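Local coordinates for protein maltose operon transcriptional repressor (PDB 3HCW) that probably represses transcription of the maltose operon in Staphylococcus aureus, through a periplasmic-binding-protein-like domain that presumably senses an effector, at residues 71-76 with 256-261. Numbering follows the deposited sequence.
Sequences AFILLY and SAILNI
Ile258, on helix 247-263, reaches strand 71-74 with both of its branches and makes every contact between residues 71-76 and 256-261. Its longer branch runs to Ala71, where CD1 of Ile258 meets Ala71 CB at 3.6 Å and CG1 lies 3.7 Å from the same methyl. CG1 stands anti to the backbone N (chi1 -165°), which carries this branch out to Ala71 and past the peptide, with CD1 3.9 Å from Phe72 O. The shorter branch, CG2, touches the end of Ile73, whose CD1 comes within 3.8 Å; an extended chain (chi2 -179°) brings that methyl forward although its CB does not point at the helix. Ile95 of the adjoining strand 94-97 also packs on Ile73 and Ile258, and on this tight side the touching side chains are all apolar and buried. The CB of Phe72 points away from the helix, and its side chain packs on Leu87 of helix 82-89, on the other face of the sheet. Around Ile258 the packing is looser: Ala257 and Ile261, partly exposed, touch Ile95 instead, while Asn260 is exposed. The axes of strand 71-74 and helix segment 256-261 come within 9.4 Å and run roughly antiparallel, at 152°, as a helix covering one face of the parallel part of an alpha/beta sheet does. With no hydrogen bond across it, the join between this late helix and the early strand depends on van der Waals contact of a few aliphatic groups, with little directional constraint.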
loop_
_atom_site.group_PDB
_atom_site.type_symbol
_atom_site.label_atom_id
_atom_site.label_comp_id
_atom_site.label_asym_id
_atom_site.label_seq_id
_atom_site.Cartn_x
_atom_site.Cartn_y
_atom_site.Cartn_z
ATOM N N ALA A 71 14.082 17.484 -16.299
ATOM C CA ALA A 71 13.947 16.207 -16.991
ATOM C C ALA A 71 12.786 15.379 -16.461
ATOM O O ALA A 71 12.146 15.732 -15.461
ATOM C CB ALA A 71 15.238 15.422 -16.885
ATOM N N PHE A 72 12.528 14.266 -17.141
ATOM C CA PHE A 72 11.398 13.408 -16.821
ATOM C C PHE A 72 11.802 11.958 -16.663
ATOM O O PHE A 72 12.820 11.522 -17.186
ATOM C CB PHE A 72 10.342 13.511 -17.910
ATOM C CG PHE A 72 9.509 14.742 -17.823
ATOM C CD1 PHE A 72 8.363 14.752 -17.049
ATOM C CD2 PHE A 72 9.876 15.899 -18.505
ATOM C CE1 PHE A 72 7.561 15.894 -16.960
ATOM C CE2 PHE A 72 9.088 17.040 -18.428
ATOM C CZ PHE A 72 7.920 17.037 -17.656
ATOM N N ILE A 73 10.997 11.216 -15.926
ATOM C CA ILE A 73 11.112 9.770 -15.884
ATOM C C ILE A 73 9.697 9.259 -16.127
ATOM O O ILE A 73 8.818 9.480 -15.289
ATOM C CB ILE A 73 11.653 9.265 -14.514
ATOM C CG1 ILE A 73 13.066 9.803 -14.232
ATOM C CG2 ILE A 73 11.649 7.747 -14.456
ATOM C CD1 ILE A 73 13.651 9.325 -12.908
ATOM N N LEU A 74 9.466 8.635 -17.288
ATOM C CA LEU A 74 8.175 7.986 -17.575
ATOM C C LEU A 74 8.112 6.661 -16.834
ATOM O O LEU A 74 8.943 5.783 -17.061
ATOM C CB LEU A 74 7.990 7.723 -19.069
ATOM C CG LEU A 74 8.051 8.885 -20.060
ATOM C CD1 LEU A 74 7.726 8.391 -21.444
ATOM C CD2 LEU A 74 7.083 9.952 -19.671
ATOM N N LEU A 75 7.125 6.517 -15.955
ATOM C CA LEU A 75 7.004 5.330 -15.109
ATOM C C LEU A 75 6.206 4.183 -15.746
ATOM O O LEU A 75 5.708 3.308 -15.040
ATOM C CB LEU A 75 6.374 5.674 -13.765
ATOM C CG LEU A 75 7.028 6.447 -12.613
ATOM C CD1 LEU A 75 6.898 5.609 -11.350
ATOM C CD2 LEU A 75 8.453 6.784 -12.831
ATOM N N TYR A 76 6.097 4.190 -17.071
ATOM C CA TYR A 76 5.450 3.114 -17.814
ATOM C C TYR A 76 5.992 3.095 -19.242
ATOM O O TYR A 76 6.605 4.061 -19.685
ATOM C CB TYR A 76 3.924 3.295 -17.817
ATOM C CG TYR A 76 3.467 4.510 -18.583
ATOM C CD1 TYR A 76 3.342 5.748 -17.954
ATOM C CD2 TYR A 76 3.164 4.424 -19.945
ATOM C CE1 TYR A 76 2.933 6.866 -18.662
ATOM C CE2 TYR A 76 2.763 5.530 -20.656
ATOM C CZ TYR A 76 2.647 6.744 -20.009
ATOM O OH TYR A 76 2.237 7.830 -20.720
ATOM N N SER A 256 19.537 7.493 -10.821
ATOM C CA SER A 256 20.948 7.588 -11.209
ATOM C C SER A 256 21.148 7.905 -12.689
ATOM O O SER A 256 21.961 8.766 -13.023
ATOM C CB SER A 256 21.682 6.306 -10.844
ATOM O OG SER A 256 21.738 6.173 -9.435
ATOM N N ALA A 257 20.398 7.216 -13.558
ATOM C CA ALA A 257 20.489 7.407 -15.014
ATOM C C ALA A 257 20.175 8.837 -15.441
ATOM O O ALA A 257 20.918 9.419 -16.218
ATOM C CB ALA A 257 19.570 6.441 -15.753
ATOM N N ILE A 258 19.081 9.395 -14.928
ATOM C CA ILE A 258 18.641 10.731 -15.337
ATOM C C ILE A 258 19.619 11.817 -14.854
ATOM O O ILE A 258 19.882 12.782 -15.578
ATOM C CB ILE A 258 17.156 11.004 -14.942
ATOM C CG1 ILE A 258 16.583 12.220 -15.686
ATOM C CG2 ILE A 258 16.986 11.111 -13.424
ATOM C CD1 ILE A 258 16.638 12.125 -17.233
ATOM N N LEU A 259 20.183 11.609 -13.661
ATOM C CA LEU A 259 21.213 12.466 -13.081
ATOM C C LEU A 259 22.472 12.460 -13.927
ATOM O O LEU A 259 23.096 13.503 -14.123
ATOM C CB LEU A 259 21.558 11.990 -11.673
ATOM C CG LEU A 259 20.974 12.692 -10.442
ATOM C CD1 LEU A 259 19.591 13.306 -10.679
ATOM C CD2 LEU A 259 20.976 11.731 -9.244
ATOM N N ASN A 260 22.824 11.280 -14.433
ATOM C CA ASN A 260 23.996 11.103 -15.279
ATOM C C ASN A 260 23.799 11.754 -16.646
ATOM O O ASN A 260 24.726 12.351 -17.189
ATOM C CB ASN A 260 24.351 9.618 -15.419
ATOM C CG ASN A 260 24.954 9.015 -14.133
ATOM O OD1 ASN A 260 25.253 7.822 -14.090
ATOM N ND2 ASN A 260 25.122 9.829 -13.092
ATOM N N ILE A 261 22.584 11.655 -17.180
ATOM C CA ILE A 261 22.226 12.345 -18.414
ATOM C C ILE A 261 22.347 13.875 -18.247
ATOM O O ILE A 261 22.916 14.552 -19.103
ATOM C CB ILE A 261 20.832 11.893 -18.935
ATOM C CG1 ILE A 261 20.904 10.426 -19.377
ATOM C CG2 ILE A 261 20.342 12.780 -20.083
ATOM C CD1 ILE A 261 19.779 9.960 -20.277
#